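Side-chain contacts in phosphodiesterase (Candida albicans, PDB 6CPU), which is a largely helical phosphodiesterase of the HD clan, with a zinc ion and a magnesium ion bound in the model: residues Arg175-Ile178 with Ala179-Leu183; Ile168-Cys171 with Asn172-Ser176. All blocks are in the same frame, centred on the assembly; numbering follows the deposited sequence.

Contact 1: residues Arg175-Ile178 with Ala179-Leu183; sequences RSEI and ATNQL
Arg175 runs extended through its first two torsions (chi1 -160°) and then bends at chi3 (45°), which turns its NE toward Thr180 in the first turn of helix 177-193. Thr180 answers with OG1 set beside its own backbone N, and Arg175 NE donates to Thr180 OG1 over 2.8 Å in an almost straight bond, 169° at the hydrogen. The hydroxyl oxygen lies at the edge of the guanidinium, in its plane, while the two side chains cross at about a right angle. The arginine's aliphatic part is used as well: Arg175 CG rests on Ala179 CB at 3.7 Å and Arg175 CD on Leu183 CD1 at 3.5 Å, so Ala179 and Leu183, one turn apart, give it an apolar surface. Ser176 is the N-cap; its short side chain lets OG accept from Ala179 N at 3.1 Å, satisfying an amide that has no preceding helical carbonyl. Water 1 accepts from Thr180 OG1 at 2.7 Å and donates to Arg175 O and Glu177 OE1. Beyond the segments, Arg175 NH2 bonds to Asn388 O, and Phe93 of helix 84-94 packs on the arginine. With NE and NH2 both bonded, the guanidinium is probably fixed in its rotation. Thr180 OG1 accepts from Arg175 NE and donates to water 1, so this buried hydroxyl is probably satisfied both as acceptor and as donor.

Contact 2: residues Ile168-Cys171 with Asn172-Ser176; sequences ILNC and NATRS
This is a local contact at the C-terminal end of helix 165-173, where two polar side chains fold back onto backbone carbonyls of the last turns. Asn172 grips Ile168 O twice: its backbone N supplies the ordinary helical bond at 3.1 Å, and its side-chain ND2 adds a second at 2.9 Å. The two donors reach the oxygen from opposite faces of the carbonyl plane, and the acceptor lies close to the plane of the asparagine amide. An asparagine suits the place because its amide can turn back along the helix, where ND2 also meets Ile168 CG2 at 3.6 Å with the side chains side by side. On the buried flank, Asn172 touches Phe93 of helix 84-94 and Lys389 of helix 377-394.

Thr174, the first residue to leave helical backbone angles, serves Asn170 O in a similar way. Its chi1 of 62° sets OG1 between the backbone N and carbonyl carbon, facing that oxygen; the hydroxyl adds a bond where those from Thr174 N and Ala173 N are weak. Water 2 accepts from Arg175 NH1, whose neighbour NE bonds to Thr180, and donates weakly to Cys171 O. Thr174 OG1 donates to Asn170 O at 2.9 Å, tilted 33° from the carbonyl plane.

How the contacts relate
Followed from the N terminus, the chain first meets contact 2, which closes the end of helix 165-173, and passes through the short connection at residues 174-176 into contact 1, which starts helix 177-193. Neither contact encloses the other; they overlap in sequence at Arg175 and Ser176, with centres about 10 Å apart. Arg175 is the joint: its backbone belongs to the connection, while its side chain reaches forward into the second helix and back through a water that bonds only weakly to the first. Both contacts lie against helices 84-94 and 377-394, so the turn between two successive helices packs against an earlier helix, and also hydrogen-bonds to a later one through Arg175.

Contact 1: residues Arg175-Ile178 with Ala179-Leu183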
ATOM      1  N   ARG A 175       5.642 -13.058 -17.650  1.00 24.68           N
ATOM      2  CA  ARG A 175       5.459 -14.365 -17.030  1.00 26.19           C
ATOM      3  C   ARG A 175       4.647 -15.276 -17.963  1.00 27.18           C
ATOM      4  O   ARG A 175       3.677 -14.828 -18.561  1.00 27.60           O
ATOM      5  CB  ARG A 175       4.769 -14.153 -15.668  1.00 25.43           C
ATOM      6  CG  ARG A 175       4.910 -15.277 -14.671  1.00 25.69           C
ATOM      7  CD  ARG A 175       4.194 -14.986 -13.355  1.00 24.26           C
ATOM      8  NE  ARG A 175       2.845 -14.445 -13.538  1.00 22.61           N
ATOM      9  CZ  ARG A 175       2.416 -13.252 -13.106  1.00 23.49           C
ATOM     10  NH1 ARG A 175       3.215 -12.423 -12.427  1.00 21.83           N
ATOM     11  NH2 ARG A 175       1.168 -12.879 -13.359  1.00 21.42           N
ATOM     12  N   SER A 176       5.058 -16.535 -18.145  1.00 29.20           N
ATOM     13  CA  SER A 176       4.293 -17.452 -19.018  1.00 30.74           C
ATOM     14  C   SER A 176       3.008 -17.909 -18.332  1.00 31.90           C
ATOM     15  O   SER A 176       2.854 -17.759 -17.119  1.00 29.10           O
ATOM     16  CB  SER A 176       5.112 -18.688 -19.401  1.00 32.45           C
ATOM     17  OG  SER A 176       5.377 -19.491 -18.267  1.00 32.70           O
ATOM     18  N   GLU A 177       2.088 -18.481 -19.103  1.00 32.64           N
ATOM     19  CA  GLU A 177       0.854 -18.990 -18.525  1.00 34.24           C
ATOM     20  C   GLU A 177       1.147 -20.140 -17.548  1.00 32.18           C
ATOM     21  O   GLU A 177       0.501 -20.241 -16.509  1.00 29.89           O
ATOM     22  CB  GLU A 177      -0.138 -19.408 -19.624  1.00 38.09           C
ATOM     23  CG  GLU A 177      -1.602 -19.324 -19.204  1.00 43.08           C
ATOM     24  CD  GLU A 177      -2.167 -17.895 -19.166  1.00 49.14           C
ATOM     25  OE1 GLU A 177      -1.394 -16.898 -19.188  1.00 51.81           O
ATOM     26  OE2 GLU A 177      -3.413 -17.763 -19.109  1.00 52.22           O
ATOM     27  N   ILE A 178       2.133 -20.978 -17.874  1.00 32.34           N
ATOM     28  CA  ILE A 178       2.559 -22.084 -17.010  1.00 31.87           C
ATOM     29  C   ILE A 178       3.135 -21.578 -15.684  1.00 30.03           C
ATOM     30  O   ILE A 178       2.856 -22.130 -14.624  1.00 27.90           O
ATOM     31  CB  ILE A 178       3.625 -22.968 -17.703  1.00 33.02           C
ATOM     32  CG1 ILE A 178       2.989 -23.784 -18.833  1.00 35.17           C
ATOM     33  CG2 ILE A 178       4.315 -23.902 -16.712  1.00 33.11           C
ATOM     34  CD1 ILE A 178       3.997 -24.365 -19.806  1.00 36.66           C
ATOM     35  N   ALA A 179       3.960 -20.539 -15.741  1.00 28.00           N
ATOM     36  CA  ALA A 179       4.505 -19.979 -14.515  1.00 25.98           C
ATOM     37  C   ALA A 179       3.384 -19.369 -13.679  1.00 24.15           C
ATOM     38  O   ALA A 179       3.373 -19.517 -12.467  1.00 24.42           O
ATOM     39  CB  ALA A 179       5.589 -18.950 -14.815  1.00 26.97           C
ATOM     40  N   THR A 180       2.447 -18.690 -14.337  1.00 23.72           N
ATOM     41  CA  THR A 180       1.313 -18.062 -13.663  1.00 24.41           C
ATOM     42  C   THR A 180       0.463 -19.078 -12.902  1.00 24.63           C
ATOM     43  O   THR A 180       0.081 -18.850 -11.753  1.00 23.38           O
ATOM     44  CB  THR A 180       0.467 -17.259 -14.669  1.00 24.96           C
ATOM     45  OG1 THR A 180       1.245 -16.146 -15.141  1.00 26.05           O
ATOM     46  CG2 THR A 180      -0.831 -16.742 -14.050  1.00 24.66           C
ATOM     47  N   ASN A 181       0.160 -20.214 -13.528  1.00 25.05           N
ATOM     48  CA  ASN A 181      -0.664 -21.206 -12.857  1.00 24.99           C
ATOM     49  C   ASN A 181       0.047 -21.919 -11.728  1.00 24.41           C
ATOM     50  O   ASN A 181      -0.599 -22.327 -10.755  1.00 24.37           O
ATOM     51  CB  ASN A 181      -1.223 -22.214 -13.865  1.00 27.88           C
ATOM     52  CG  ASN A 181      -2.225 -21.587 -14.801  1.00 28.30           C
ATOM     53  OD1 ASN A 181      -3.024 -20.731 -14.414  1.00 30.84           O
ATOM     54  ND2 ASN A 181      -2.198 -22.022 -16.051  1.00 34.11           N
ATOM     55  N   GLN A 182       1.369 -22.047 -11.845  1.00 23.88           N
ATOM     56  CA  GLN A 182       2.185 -22.616 -10.790  1.00 25.99           C
ATOM     57  C   GLN A 182       2.218 -21.683  -9.561  1.00 24.70           C
ATOM     58  O   GLN A 182       2.119 -22.148  -8.426  1.00 23.29           O
ATOM     59  CB  GLN A 182       3.600 -22.901 -11.306  1.00 28.81           C
ATOM     60  CG  GLN A 182       4.444 -23.826 -10.435  1.00 31.76           C
ATOM     61  CD  GLN A 182       3.908 -25.253 -10.354  1.00 34.44           C
ATOM     62  OE1 GLN A 182       4.398 -26.062  -9.571  1.00 38.27           O
ATOM     63  NE2 GLN A 182       2.897 -25.561 -11.158  1.00 34.50           N
ATOM     64  N   LEU A 183       2.357 -20.377  -9.788  1.00 24.76           N
ATOM     65  CA  LEU A 183       2.269 -19.408  -8.675  1.00 23.91           C
ATOM     66  C   LEU A 183       0.904 -19.427  -7.994  1.00 24.01           C
ATOM     67  O   LEU A 183       0.831 -19.292  -6.780  1.00 24.07           O
ATOM     68  CB  LEU A 183       2.583 -17.982  -9.150  1.00 23.04           C
ATOM     69  CG  LEU A 183       4.041 -17.777  -9.546  1.00 23.51           C
ATOM     70  CD1 LEU A 183       4.221 -16.418 -10.164  1.00 23.53           C
ATOM     71  CD2 LEU A 183       4.992 -17.943  -8.364  1.00 24.03           C
TER
HETATM   72  O   HOH W   1       0.956 -15.413 -17.685  1.00 31.99           O

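Contact 2: residues Ile168-Cys171 with Asn172-Ser176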
ATOM      1  N   ILE A 168      11.079  -5.900 -11.245  1.00 18.86           N
ATOM      2  CA  ILE A 168       9.809  -6.425 -10.787  1.00 20.12           C
ATOM      3  C   ILE A 168       8.747  -6.212 -11.870  1.00 19.01           C
ATOM      4  O   ILE A 168       7.961  -7.112 -12.154  1.00 18.57           O
ATOM      5  CB  ILE A 168       9.366  -5.786  -9.453  1.00 22.42           C
ATOM      6  CG1 ILE A 168      10.375  -6.127  -8.344  1.00 25.08           C
ATOM      7  CG2 ILE A 168       7.979  -6.282  -9.078  1.00 24.69           C
ATOM      8  CD1 ILE A 168      10.247  -5.258  -7.099  1.00 26.73           C
ATOM      9  N   LEU A 169       8.752  -5.035 -12.479  1.00 18.39           N
ATOM     10  CA  LEU A 169       7.809  -4.714 -13.545  1.00 19.36           C
ATOM     11  C   LEU A 169       7.947  -5.703 -14.719  1.00 18.90           C
ATOM     12  O   LEU A 169       6.952  -6.284 -15.182  1.00 17.54           O
ATOM     13  CB  LEU A 169       8.073  -3.292 -14.007  1.00 20.94           C
ATOM     14  CG  LEU A 169       7.023  -2.540 -14.791  1.00 23.65           C
ATOM     15  CD1 LEU A 169       5.727  -2.404 -14.012  1.00 22.65           C
ATOM     16  CD2 LEU A 169       7.595  -1.171 -15.142  1.00 24.56           C
ATOM     17  N   ASN A 170       9.180  -5.907 -15.163  1.00 18.73           N
ATOM     18  CA  ASN A 170       9.473  -6.823 -16.275  1.00 21.00           C
ATOM     19  C   ASN A 170       9.119  -8.263 -15.946  1.00 20.75           C
ATOM     20  O   ASN A 170       8.524  -8.955 -16.773  1.00 20.31           O
ATOM     21  CB  ASN A 170      10.939  -6.741 -16.675  1.00 22.53           C
ATOM     22  CG  ASN A 170      11.300  -7.717 -17.795  1.00 25.95           C
ATOM     23  OD1 ASN A 170      11.835  -8.812 -17.549  1.00 30.24           O
ATOM     24  ND2 ASN A 170      10.994  -7.334 -19.023  1.00 25.72           N
ATOM     25  N   CYS A 171       9.456  -8.703 -14.737  1.00 21.13           N
ATOM     26  CA  CYS A 171       9.184 -10.069 -14.332  1.00 23.65           C
ATOM     27  C   CYS A 171       7.684 -10.361 -14.363  1.00 21.85           C
ATOM     28  O   CYS A 171       7.266 -11.440 -14.784  1.00 20.30           O
ATOM     29  CB  CYS A 171       9.747 -10.360 -12.943  1.00 27.88           C
ATOM     30  SG  CYS A 171       9.385 -12.044 -12.413  1.00 41.16           S
ATOM     31  N   ASN A 172       6.872  -9.406 -13.916  1.00 19.14           N
ATOM     32  CA  ASN A 172       5.439  -9.625 -13.877  1.00 19.51           C
ATOM     33  C   ASN A 172       4.714  -9.424 -15.201  1.00 19.49           C
ATOM     34  O   ASN A 172       3.603  -9.949 -15.370  1.00 22.35           O
ATOM     35  CB  ASN A 172       4.799  -8.806 -12.770  1.00 19.81           C
ATOM     36  CG  ASN A 172       5.112  -9.377 -11.422  1.00 20.67           C
ATOM     37  OD1 ASN A 172       4.491 -10.347 -10.987  1.00 21.07           O
ATOM     38  ND2 ASN A 172       6.124  -8.834 -10.782  1.00 21.42           N
ATOM     39  N   ALA A 173       5.335  -8.721 -16.139  1.00 18.17           N
ATOM     40  CA  ALA A 173       4.750  -8.541 -17.461  1.00 18.65           C
ATOM     41  C   ALA A 173       5.026  -9.726 -18.413  1.00 19.58           C
ATOM     42  O   ALA A 173       4.250  -9.981 -19.340  1.00 19.37           O
ATOM     43  CB  ALA A 173       5.256  -7.262 -18.068  1.00 18.20           C
ATOM     44  N   THR A 174       6.133 -10.431 -18.198  1.00 20.13           N
ATOM     45  CA  THR A 174       6.611 -11.434 -19.170  1.00 21.71           C
ATOM     46  C   THR A 174       6.380 -12.883 -18.734  1.00 23.32           C
ATOM     47  O   THR A 174       6.846 -13.818 -19.385  1.00 24.98           O
ATOM     48  CB  THR A 174       8.103 -11.254 -19.450  1.00 21.16           C
ATOM     49  OG1 THR A 174       8.841 -11.459 -18.234  1.00 20.76           O
ATOM     50  CG2 THR A 174       8.373  -9.882 -19.997  1.00 21.03           C
ATOM     51  N   ARG A 175       5.642 -13.058 -17.650  1.00 24.68           N
ATOM     52  CA  ARG A 175       5.459 -14.365 -17.030  1.00 26.19           C
ATOM     53  C   ARG A 175       4.647 -15.276 -17.963  1.00 27.18           C
ATOM     54  O   ARG A 175       3.677 -14.828 -18.561  1.00 27.60           O
ATOM     55  CB  ARG A 175       4.769 -14.153 -15.668  1.00 25.43           C
ATOM     56  CG  ARG A 175       4.910 -15.277 -14.671  1.00 25.69           C
ATOM     57  CD  ARG A 175       4.194 -14.986 -13.355  1.00 24.26           C
ATOM     58  NE  ARG A 175       2.845 -14.445 -13.538  1.00 22.61           N
ATOM     59  CZ  ARG A 175       2.416 -13.252 -13.106  1.00 23.49           C
ATOM     60  NH1 ARG A 175       3.215 -12.423 -12.427  1.00 21.83           N
ATOM     61  NH2 ARG A 175       1.168 -12.879 -13.359  1.00 21.42           N
ATOM     62  N   SER A 176       5.058 -16.535 -18.145  1.00 29.20           N
ATOM     63  CA  SER A 176       4.293 -17.452 -19.018  1.00 30.74           C
ATOM     64  C   SER A 176       3.008 -17.909 -18.332  1.00 31.90           C
ATOM     65  O   SER A 176       2.854 -17.759 -17.119  1.00 29.10           O
ATOM     66  CB  SER A 176       5.112 -18.688 -19.401  1.00 32.45           C
ATOM     67  OG  SER A 176       5.377 -19.491 -18.267  1.00 32.70           O
TER
HETATM   68  O   HOH W   2       6.232 -12.678 -11.904  1.00 30.44           O